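Local coordinates for protein glycosyltransferase Gtf1 (Streptococcus pneumoniae, PDB 4PQG) that belongs to the GT-B class of glycosyltransferases, carries an added extended beta-sheet domain and is seen here with UDP in its pocket, at residues K119-Y124 and A136-K141; G142-K147 and E158-K163; H342-V347 and H456-I461. One frame throughout, in Å; residues are numbered along the deposited sequence.

Contact 1: K119-Y124 and A136-K141; sequences KFVTCY and AEYVFK
Phe120 and Val139 lie side by side and point the same way, with Val139 CB over one face of the phenyl ring, toward its rim, and the two valine methyls reaching CE1 and CZ. Val139 CB sits 3.9 Å from the centroid of the Phe120 ring, 20° off its normal, a CH-pi contact. A chi1 of 63° sets Phe120 CG between the backbone N and the carbonyl carbon, and the ring beyond it lies against Val139. On the sheet face that bears Phe120, Thr122 and Val139, Glu137 crosses Tyr124, its carboxylate plane 50° from the ring, with Glu137 CD 3.5 Å from Tyr124 CE2. The opposite sheet face carries Lys119, Val121 and Tyr138. Lys119 CD packs 3.2 Å from Tyr138 OH, and Lys119 NZ, at the edge of the tyrosine ring, is hydrogen-bonded to Gly97 O. Val121 CG2 touches Tyr138 CD1 at 4.0 Å. Four backbone bonds join Phe120 to Val139 and Thr122 to Glu137, the two hydrogen-bonded pairs of an antiparallel hairpin. Strand 109-114 flanks residues 119-124 and strand 143-150 flanks residues 136-140, so this hairpin lies inside the extended beta-sheet; helix 89-93 touches it at Cys123 and Ala136.

Contact 2: G142-K147 and E158-K163; sequences GNLIRK and EYFAPK
Leu144 CG is anti to its backbone N (chi1 177°) and Phe160 CG anti to its carbonyl carbon (chi1 -62°), and from these positions the leucine methyl and the phenyl ring meet. The two strands form an antiparallel beta hairpin, and Ile145 and Arg146, both opposite Tyr138 of the preceding strand, make a classic beta bulge. Leu144 CD2 stands over the centre of the Phe160 ring, 4.0 Å from its centroid, in a CH-pi contact. Lys147, extended beyond CG, crosses the same phenyl group obliquely; its CG lies 3.7 Å from Phe160 CE2, and its CE approaches Phe160 CZ. Arg146 and Tyr159 run side by side in the same direction, with Arg146 CD 3.5 Å from Tyr159 CE1 and the guanidinium turned 69° from the ring plane. Their polar ends have partners elsewhere: Arg146 NH2 forms a salt bridge with Asp148, and Tyr159 OH is hydrogen-bonded to Tyr175 OH. Paired backbone bonds link Lys147 and Glu158 in both directions. A third, Phe160 N to Ile145 O, is 3.2 Å long, its donor above the carbonyl plane. Both oxygens of the Glu158 carboxylate have partners: OE2 a salt bridge to Arg172 NE, OE1 a hydrogen bond with Tyr149 OH. Water joins it to the lysine as well: the ordered molecule accepts from Lys147 NZ at 3.0 Å and donates to Glu158 OE1 at 2.8 Å, lying in the plane of the Phe160 ring at its edge.

Contact 3: H342-V347 and H456-I461; sequences HIDWLV and HVEDQI
Trp345 carries this contact, its indole reaching from helix 343-353 to the start of helix 458-474. At its root, Trp345 CB lies 3.9 Å from Ile461 CG2, and the same methyl also touches CG. On the pyrrole side, Trp345 CD1 meets the aliphatic CG of Glu458 at 4.0 Å, with NE1 slightly farther from that methylene; the carboxylate of Glu458 is turned 84° from the indole plane and forms a salt bridge through OE1 with Lys348. Farther out, all six atoms of the benzene ring lie at similar distances beneath Ile461 CD1. This methyl is 3.6 Å from the centroid of the six-membered ring of Trp345, 4° off its normal, a CH-pi contact over the face. At the tip, Trp345 CH2 touches His456 CD2 at 3.6 Å and also meets His456 CB, with CZ2 a little farther from that CB. The imidazole of His456 and the six-membered ring are tilted only 25° from one another but slid apart, with little overlap. On the face opposite Ile461, His342 ND1 lies 3.4 Å above the indole plane of Trp345 near the CZ3-CH2 rim, so the outer part of the indole has a methyl on one side and an imidazole nitrogen on the other. The NE2 of His342 is hydrogen-bonded to Thr410 OG1. Phe431, on strand 428-431, touches both Trp345 and Ile461. Two helix starts thus pack together across a tryptophan beside the parallel sheet, within the Rossmann-like C-terminal half of a GT-B glycosyltransferase.

How the contacts relate
Following the chain from the N terminus, contact 1 closes the short hairpin loop between strands 119-125 and 133-140, and contact 2 then closes the next hairpin, between strands 143-150 and 154-163. The two are in series, neither nesting nor crossing, and their centres are about 10 Å apart. They touch through the neighbouring strands 133-140 and 143-150, paired by backbone bonds at Tyr138, so both belong to one antiparallel meander. Contact 3 comes later and spans 108 intervening residues, joining two helices of the glycosyltransferase group 1 region. Its centre lies about 49 Å from that of contact 1.

Contact 1: K119-Y124 and A136-K141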
loop_
_atom_site.group_PDB
_atom_site.type_symbol
_atom_site.label_atom_id
_atom_site.label_comp_id
_atom_site.label_asym_id
_atom_site.label_seq_id
_atom_site.Cartn_x
_atom_site.Cartn_y
_atom_site.Cartn_z
ATOM N N LYS A 119 19.963 -31.834 14.756
ATOM C CA LYS A 119 19.486 -30.989 13.671
ATOM C C LYS A 119 18.006 -31.170 13.310
ATOM O O LYS A 119 17.495 -32.286 13.295
ATOM C CB LYS A 119 20.400 -31.122 12.436
ATOM C CG LYS A 119 20.000 -32.158 11.386
ATOM C CD LYS A 119 21.145 -32.421 10.410
ATOM C CE LYS A 119 20.719 -33.250 9.203
ATOM N NZ LYS A 119 20.023 -32.466 8.138
ATOM N N PHE A 120 17.324 -30.055 13.047
ATOM C CA PHE A 120 16.002 -30.078 12.418
ATOM C C PHE A 120 15.791 -28.911 11.444
ATOM O O PHE A 120 16.484 -27.894 11.522
ATOM C CB PHE A 120 14.862 -30.163 13.452
ATOM C CG PHE A 120 14.767 -28.989 14.395
ATOM C CD1 PHE A 120 14.106 -27.814 14.019
ATOM C CD2 PHE A 120 15.276 -29.081 15.692
ATOM C CE1 PHE A 120 13.998 -26.742 14.905
ATOM C CE2 PHE A 120 15.166 -28.013 16.583
ATOM C CZ PHE A 120 14.527 -26.840 16.186
ATOM N N VAL A 121 14.842 -29.083 10.527
ATOM C CA VAL A 121 14.485 -28.066 9.550
ATOM C C VAL A 121 13.029 -27.692 9.787
ATOM O O VAL A 121 12.166 -28.574 9.898
ATOM C CB VAL A 121 14.644 -28.592 8.103
ATOM C CG1 VAL A 121 14.236 -27.535 7.091
ATOM C CG2 VAL A 121 16.075 -29.040 7.844
ATOM N N THR A 122 12.755 -26.393 9.892
ATOM C CA THR A 122 11.375 -25.918 9.945
ATOM C C THR A 122 11.014 -25.294 8.603
ATOM O O THR A 122 11.668 -24.343 8.147
ATOM C CB THR A 122 11.161 -24.930 11.107
ATOM O OG1 THR A 122 11.675 -25.503 12.316
ATOM C CG2 THR A 122 9.676 -24.597 11.280
ATOM N N CYS A 123 9.999 -25.861 7.955
ATOM C CA CYS A 123 9.478 -25.328 6.710
ATOM C C CYS A 123 8.245 -24.480 6.956
ATOM O O CYS A 123 7.347 -24.855 7.733
ATOM C CB CYS A 123 9.129 -26.445 5.724
ATOM S SG CYS A 123 10.525 -27.471 5.198
ATOM N N TYR A 124 8.205 -23.339 6.279
ATOM C CA TYR A 124 7.060 -22.451 6.325
ATOM C C TYR A 124 6.327 -22.534 5.002
ATOM O O TYR A 124 6.785 -22.033 3.971
ATOM C CB TYR A 124 7.486 -21.022 6.693
ATOM C CG TYR A 124 7.994 -20.935 8.120
ATOM C CD1 TYR A 124 7.144 -20.566 9.165
ATOM C CD2 TYR A 124 9.315 -21.276 8.434
ATOM C CE1 TYR A 124 7.608 -20.504 10.479
ATOM C CE2 TYR A 124 9.781 -21.229 9.741
ATOM C CZ TYR A 124 8.928 -20.845 10.756
ATOM O OH TYR A 124 9.403 -20.786 12.046
ATOM N N ALA A 136 12.606 -21.726 4.779
ATOM C CA ALA A 136 12.971 -22.831 5.680
ATOM C C ALA A 136 14.080 -22.389 6.605
ATOM O O ALA A 136 14.928 -21.572 6.219
ATOM C CB ALA A 136 13.424 -24.046 4.888
ATOM N N GLU A 137 14.076 -22.942 7.814
ATOM C CA GLU A 137 15.031 -22.610 8.862
ATOM C C GLU A 137 15.813 -23.848 9.298
ATOM O O GLU A 137 15.214 -24.889 9.589
ATOM C CB GLU A 137 14.292 -21.983 10.058
ATOM C CG GLU A 137 13.435 -20.791 9.627
ATOM C CD GLU A 137 12.886 -19.968 10.770
ATOM O OE1 GLU A 137 12.957 -20.437 11.920
ATOM O OE2 GLU A 137 12.357 -18.858 10.498
ATOM N N TYR A 138 17.141 -23.736 9.337
ATOM C CA TYR A 138 18.006 -24.847 9.760
ATOM C C TYR A 138 18.577 -24.606 11.133
ATOM O O TYR A 138 19.263 -23.611 11.364
ATOM C CB TYR A 138 19.163 -25.072 8.795
ATOM C CG TYR A 138 20.047 -26.270 9.139
ATOM C CD1 TYR A 138 19.677 -27.575 8.762
ATOM C CD2 TYR A 138 21.268 -26.101 9.817
ATOM C CE1 TYR A 138 20.494 -28.667 9.056
ATOM C CE2 TYR A 138 22.090 -27.183 10.123
ATOM C CZ TYR A 138 21.702 -28.459 9.742
ATOM O OH TYR A 138 22.517 -29.529 10.036
ATOM N N VAL A 139 18.327 -25.556 12.024
ATOM C CA VAL A 139 18.669 -25.395 13.432
ATOM C C VAL A 139 19.601 -26.525 13.855
ATOM O O VAL A 139 19.352 -27.696 13.543
ATOM C CB VAL A 139 17.395 -25.356 14.316
ATOM C CG1 VAL A 139 17.752 -25.127 15.772
ATOM C CG2 VAL A 139 16.429 -24.273 13.848
ATOM N N PHE A 140 20.697 -26.166 14.520
ATOM C CA PHE A 140 21.639 -27.153 15.022
ATOM C C PHE A 140 21.806 -26.986 16.528
ATOM O O PHE A 140 22.002 -25.861 17.016
ATOM C CB PHE A 140 22.986 -27.056 14.318
ATOM C CG PHE A 140 23.854 -28.256 14.526
ATOM C CD1 PHE A 140 23.612 -29.441 13.826
ATOM C CD2 PHE A 140 24.910 -28.219 15.439
ATOM C CE1 PHE A 140 24.412 -30.566 14.033
ATOM C CE2 PHE A 140 25.714 -29.337 15.645
ATOM C CZ PHE A 140 25.465 -30.509 14.942
ATOM N N LYS A 141 21.693 -28.103 17.252
ATOM C CA LYS A 141 21.722 -28.107 18.724
ATOM C C LYS A 141 21.038 -26.866 19.304
ATOM O O LYS A 141 21.628 -26.122 20.088
ATOM C CB LYS A 141 23.159 -28.256 19.247
ATOM C CG LYS A 141 23.826 -29.582 18.870
ATOM C CD LYS A 141 25.134 -29.863 19.616
ATOM C CE LYS A 141 24.908 -30.174 21.096
ATOM N NZ LYS A 141 26.150 -30.561 21.832
#

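Contact 2: G142-K147 and E158-K163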
loop_
_atom_site.group_PDB
_atom_site.type_symbol
_atom_site.label_atom_id
_atom_site.label_comp_id
_atom_site.label_asym_id
_atom_site.label_seq_id
_atom_site.Cartn_x
_atom_site.Cartn_y
_atom_site.Cartn_z
ATOM N N GLY A 142 19.798 -26.629 18.872
ATOM C CA GLY A 142 18.989 -25.523 19.389
ATOM C C GLY A 142 19.192 -24.171 18.730
ATOM O O GLY A 142 18.342 -23.282 18.864
ATOM N N ASN A 143 20.301 -24.015 18.007
ATOM C CA ASN A 143 20.659 -22.723 17.406
ATOM C C ASN A 143 20.382 -22.601 15.909
ATOM O O ASN A 143 20.815 -23.431 15.109
ATOM C CB ASN A 143 22.118 -22.391 17.687
ATOM C CG ASN A 143 22.399 -22.230 19.167
ATOM O OD1 ASN A 143 21.628 -21.597 19.896
ATOM N ND2 ASN A 143 23.504 -22.805 19.618
ATOM N N LEU A 144 19.655 -21.551 15.559
ATOM C CA LEU A 144 19.348 -21.230 14.177
ATOM C C LEU A 144 20.617 -20.787 13.454
ATOM O O LEU A 144 21.284 -19.857 13.871
ATOM C CB LEU A 144 18.298 -20.134 14.131
ATOM C CG LEU A 144 17.859 -19.567 12.785
ATOM C CD1 LEU A 144 17.189 -20.621 11.936
ATOM C CD2 LEU A 144 16.884 -18.426 13.062
ATOM N N ILE A 145 20.912 -21.455 12.351
ATOM C CA ILE A 145 22.161 -21.309 11.620
ATOM C C ILE A 145 21.945 -20.710 10.219
ATOM O O ILE A 145 22.787 -19.998 9.711
ATOM C CB ILE A 145 22.867 -22.700 11.567
ATOM C CG1 ILE A 145 23.403 -23.079 12.957
ATOM C CG2 ILE A 145 23.983 -22.779 10.530
ATOM C CD1 ILE A 145 24.152 -21.956 13.657
ATOM N N ARG A 146 20.826 -21.019 9.586
ATOM C CA ARG A 146 20.574 -20.559 8.219
ATOM C C ARG A 146 19.086 -20.552 7.939
ATOM O O ARG A 146 18.346 -21.442 8.401
ATOM C CB ARG A 146 21.293 -21.443 7.184
ATOM C CG ARG A 146 21.379 -20.826 5.782
ATOM C CD ARG A 146 22.214 -21.701 4.837
ATOM N NE ARG A 146 21.426 -22.536 3.933
ATOM C CZ ARG A 146 21.870 -23.636 3.316
ATOM N NH1 ARG A 146 23.107 -24.096 3.509
ATOM N NH2 ARG A 146 21.065 -24.292 2.497
ATOM N N LYS A 147 18.658 -19.530 7.203
ATOM C CA LYS A 147 17.327 -19.466 6.619
ATOM C C LYS A 147 17.435 -19.322 5.116
ATOM O O LYS A 147 18.149 -18.435 4.617
ATOM C CB LYS A 147 16.534 -18.268 7.148
ATOM C CG LYS A 147 16.103 -18.349 8.591
ATOM C CD LYS A 147 15.055 -17.284 8.900
ATOM C CE LYS A 147 14.931 -17.051 10.403
ATOM N NZ LYS A 147 14.015 -15.917 10.759
ATOM N N GLU A 158 19.998 -16.464 4.680
ATOM C CA GLU A 158 20.413 -15.694 5.828
ATOM C C GLU A 158 21.211 -16.588 6.758
ATOM O O GLU A 158 20.808 -17.717 7.039
ATOM C CB GLU A 158 19.211 -15.136 6.588
ATOM C CG GLU A 158 18.458 -14.042 5.857
ATOM C CD GLU A 158 17.284 -13.531 6.660
ATOM O OE1 GLU A 158 16.530 -14.357 7.216
ATOM O OE2 GLU A 158 17.114 -12.298 6.726
ATOM N N TYR A 159 22.305 -16.033 7.272
ATOM C CA TYR A 159 23.228 -16.738 8.142
ATOM C C TYR A 159 23.207 -16.109 9.527
ATOM O O TYR A 159 23.234 -14.881 9.654
ATOM C CB TYR A 159 24.640 -16.731 7.548
ATOM C CG TYR A 159 24.670 -17.320 6.151
ATOM C CD1 TYR A 159 24.716 -18.699 5.955
ATOM C CD2 TYR A 159 24.597 -16.494 5.029
ATOM C CE1 TYR A 159 24.731 -19.237 4.669
ATOM C CE2 TYR A 159 24.602 -17.018 3.746
ATOM C CZ TYR A 159 24.676 -18.383 3.573
ATOM O OH TYR A 159 24.676 -18.890 2.305
ATOM N N PHE A 160 23.113 -16.970 10.542
ATOM C CA PHE A 160 22.968 -16.567 11.934
ATOM C C PHE A 160 24.017 -17.235 12.819
ATOM O O PHE A 160 24.451 -18.351 12.543
ATOM C CB PHE A 160 21.599 -16.990 12.482
ATOM C CG PHE A 160 20.426 -16.364 11.785
ATOM C CD1 PHE A 160 19.741 -15.306 12.367
ATOM C CD2 PHE A 160 19.976 -16.861 10.569
ATOM C CE1 PHE A 160 18.632 -14.745 11.744
ATOM C CE2 PHE A 160 18.874 -16.304 9.936
ATOM C CZ PHE A 160 18.202 -15.243 10.524
ATOM N N ALA A 161 24.401 -16.546 13.892
ATOM C CA ALA A 161 25.250 -17.126 14.936
ATOM C C ALA A 161 24.692 -16.761 16.327
ATOM O O ALA A 161 24.080 -15.700 16.498
ATOM C CB ALA A 161 26.687 -16.654 14.786
ATOM N N PRO A 162 24.889 -17.649 17.321
ATOM C CA PRO A 162 24.294 -17.446 18.645
ATOM C C PRO A 162 25.037 -16.405 19.470
ATOM O O PRO A 162 26.266 -16.383 19.468
ATOM C CB PRO A 162 24.429 -18.828 19.317
ATOM C CG PRO A 162 24.900 -19.762 18.251
ATOM C CD PRO A 162 25.628 -18.919 17.253
ATOM N N LYS A 163 24.285 -15.550 20.156
ATOM C CA LYS A 163 24.856 -14.597 21.108
ATOM C C LYS A 163 23.888 -14.454 22.275
ATOM O O LYS A 163 22.760 -13.974 22.103
ATOM C CB LYS A 163 25.115 -13.247 20.439
ATOM C CG LYS A 163 26.323 -12.505 20.982
ATOM C CD LYS A 163 27.111 -11.864 19.847
ATOM C CE LYS A 163 28.462 -11.348 20.317
ATOM N NZ LYS A 163 28.337 -10.038 21.015
HETATM O O HOH W 1 15.252 -13.543 9.511
#

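Contact 3: H342-V347 and H456-I461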
loop_
_atom_site.group_PDB
_atom_site.type_symbol
_atom_site.label_atom_id
_atom_site.label_comp_id
_atom_site.label_asym_id
_atom_site.label_seq_id
_atom_site.Cartn_x
_atom_site.Cartn_y
_atom_site.Cartn_z
ATOM N N HIS A 342 -10.187 7.152 12.470
ATOM C CA HIS A 342 -11.151 7.320 13.574
ATOM C C HIS A 342 -12.361 6.448 13.468
ATOM O O HIS A 342 -13.492 6.906 13.711
ATOM C CB HIS A 342 -11.609 8.775 13.688
ATOM C CG HIS A 342 -10.481 9.762 13.737
ATOM N ND1 HIS A 342 -9.814 10.047 14.877
ATOM C CD2 HIS A 342 -9.903 10.534 12.735
ATOM C CE1 HIS A 342 -8.858 10.964 14.617
ATOM N NE2 HIS A 342 -8.918 11.265 13.304
ATOM N N ILE A 343 -12.155 5.181 13.116
ATOM C CA ILE A 343 -13.271 4.254 12.976
ATOM C C ILE A 343 -14.024 4.116 14.303
ATOM O O ILE A 343 -15.230 3.850 14.301
ATOM C CB ILE A 343 -12.835 2.902 12.381
ATOM C CG1 ILE A 343 -12.279 3.106 10.965
ATOM C CG2 ILE A 343 -14.009 1.936 12.311
ATOM C CD1 ILE A 343 -11.571 1.893 10.408
ATOM N N ASP A 344 -13.328 4.357 15.418
ATOM C CA ASP A 344 -13.977 4.277 16.734
ATOM C C ASP A 344 -15.137 5.255 16.870
ATOM O O ASP A 344 -16.168 4.916 17.451
ATOM C CB ASP A 344 -12.979 4.414 17.888
ATOM C CG ASP A 344 -12.171 5.691 17.814
ATOM O OD1 ASP A 344 -11.592 5.952 16.734
ATOM O OD2 ASP A 344 -12.112 6.423 18.831
ATOM N N TRP A 345 -14.981 6.454 16.312
ATOM C CA TRP A 345 -16.079 7.412 16.234
ATOM C C TRP A 345 -17.246 6.874 15.461
ATOM O O TRP A 345 -18.398 7.065 15.875
ATOM C CB TRP A 345 -15.617 8.749 15.656
ATOM C CG TRP A 345 -14.548 9.450 16.465
ATOM C CD1 TRP A 345 -14.157 9.185 17.772
ATOM C CD2 TRP A 345 -13.721 10.595 16.050
ATOM N NE1 TRP A 345 -13.165 10.042 18.169
ATOM C CE2 TRP A 345 -12.854 10.909 17.192
ATOM C CE3 TRP A 345 -13.599 11.342 14.883
ATOM C CZ2 TRP A 345 -11.923 11.937 17.151
ATOM C CZ3 TRP A 345 -12.647 12.371 14.844
ATOM C CH2 TRP A 345 -11.833 12.665 15.960
ATOM N N LEU A 346 -16.985 6.183 14.344
ATOM C CA LEU A 346 -18.066 5.578 13.564
ATOM C C LEU A 346 -18.793 4.476 14.325
ATOM O O LEU A 346 -20.033 4.383 14.263
ATOM C CB LEU A 346 -17.558 5.004 12.228
ATOM C CG LEU A 346 -16.972 6.014 11.240
ATOM C CD1 LEU A 346 -16.508 5.276 9.991
ATOM C CD2 LEU A 346 -18.013 7.077 10.897
ATOM N N VAL A 347 -18.033 3.627 15.013
ATOM C CA VAL A 347 -18.635 2.541 15.773
ATOM C C VAL A 347 -19.600 3.109 16.832
ATOM O O VAL A 347 -20.765 2.687 16.900
ATOM C CB VAL A 347 -17.576 1.591 16.402
ATOM C CG1 VAL A 347 -18.221 0.609 17.370
ATOM C CG2 VAL A 347 -16.840 0.815 15.316
ATOM N N HIS A 456 -12.385 18.185 18.505
ATOM C CA HIS A 456 -12.800 16.793 18.286
ATOM C C HIS A 456 -13.494 16.168 19.473
ATOM O O HIS A 456 -13.070 15.117 19.955
ATOM C CB HIS A 456 -11.608 15.929 17.852
ATOM C CG HIS A 456 -11.012 16.332 16.524
ATOM N ND1 HIS A 456 -9.824 16.949 16.422
ATOM C CD2 HIS A 456 -11.500 16.201 15.225
ATOM C CE1 HIS A 456 -9.558 17.197 15.127
ATOM N NE2 HIS A 456 -10.585 16.740 14.396
ATOM N N VAL A 457 -14.560 16.810 19.958
ATOM C CA VAL A 457 -15.327 16.289 21.103
ATOM C C VAL A 457 -16.079 15.020 20.687
ATOM O O VAL A 457 -16.983 15.066 19.853
ATOM C CB VAL A 457 -16.325 17.336 21.666
ATOM C CG1 VAL A 457 -17.017 16.807 22.919
ATOM C CG2 VAL A 457 -15.624 18.661 21.946
ATOM N N GLU A 458 -15.695 13.894 21.276
ATOM C CA GLU A 458 -16.253 12.588 20.926
ATOM C C GLU A 458 -17.785 12.496 21.033
ATOM O O GLU A 458 -18.440 12.003 20.113
ATOM C CB GLU A 458 -15.587 11.487 21.746
ATOM C CG GLU A 458 -15.948 10.087 21.285
ATOM C CD GLU A 458 -15.553 9.015 22.282
ATOM O OE1 GLU A 458 -16.188 8.924 23.357
ATOM O OE2 GLU A 458 -14.615 8.250 21.985
ATOM N N ASP A 459 -18.360 12.975 22.132
ATOM C CA ASP A 459 -19.829 12.981 22.272
ATOM C C ASP A 459 -20.569 13.723 21.156
ATOM O O ASP A 459 -21.595 13.241 20.676
ATOM C CB ASP A 459 -20.247 13.571 23.617
ATOM C CG ASP A 459 -19.835 12.709 24.794
ATOM O OD1 ASP A 459 -19.594 11.490 24.623
ATOM O OD2 ASP A 459 -19.766 13.262 25.906
ATOM N N GLN A 460 -20.062 14.900 20.773
ATOM C CA GLN A 460 -20.613 15.695 19.666
ATOM C C GLN A 460 -20.500 14.970 18.335
ATOM O O GLN A 460 -21.438 14.973 17.534
ATOM C CB GLN A 460 -19.874 17.027 19.523
ATOM C CG GLN A 460 -20.633 18.232 20.028
ATOM C CD GLN A 460 -20.688 18.264 21.535
ATOM O OE1 GLN A 460 -19.767 18.772 22.194
ATOM N NE2 GLN A 460 -21.767 17.714 22.098
ATOM N N ILE A 461 -19.336 14.371 18.098
ATOM C CA ILE A 461 -19.084 13.646 16.853
ATOM C C ILE A 461 -20.046 12.472 16.688
ATOM O O ILE A 461 -20.696 12.353 15.653
ATOM C CB ILE A 461 -17.626 13.162 16.761
ATOM C CG1 ILE A 461 -16.687 14.363 16.583
ATOM C CG2 ILE A 461 -17.460 12.142 15.628
ATOM C CD1 ILE A 461 -15.254 14.064 17.007
#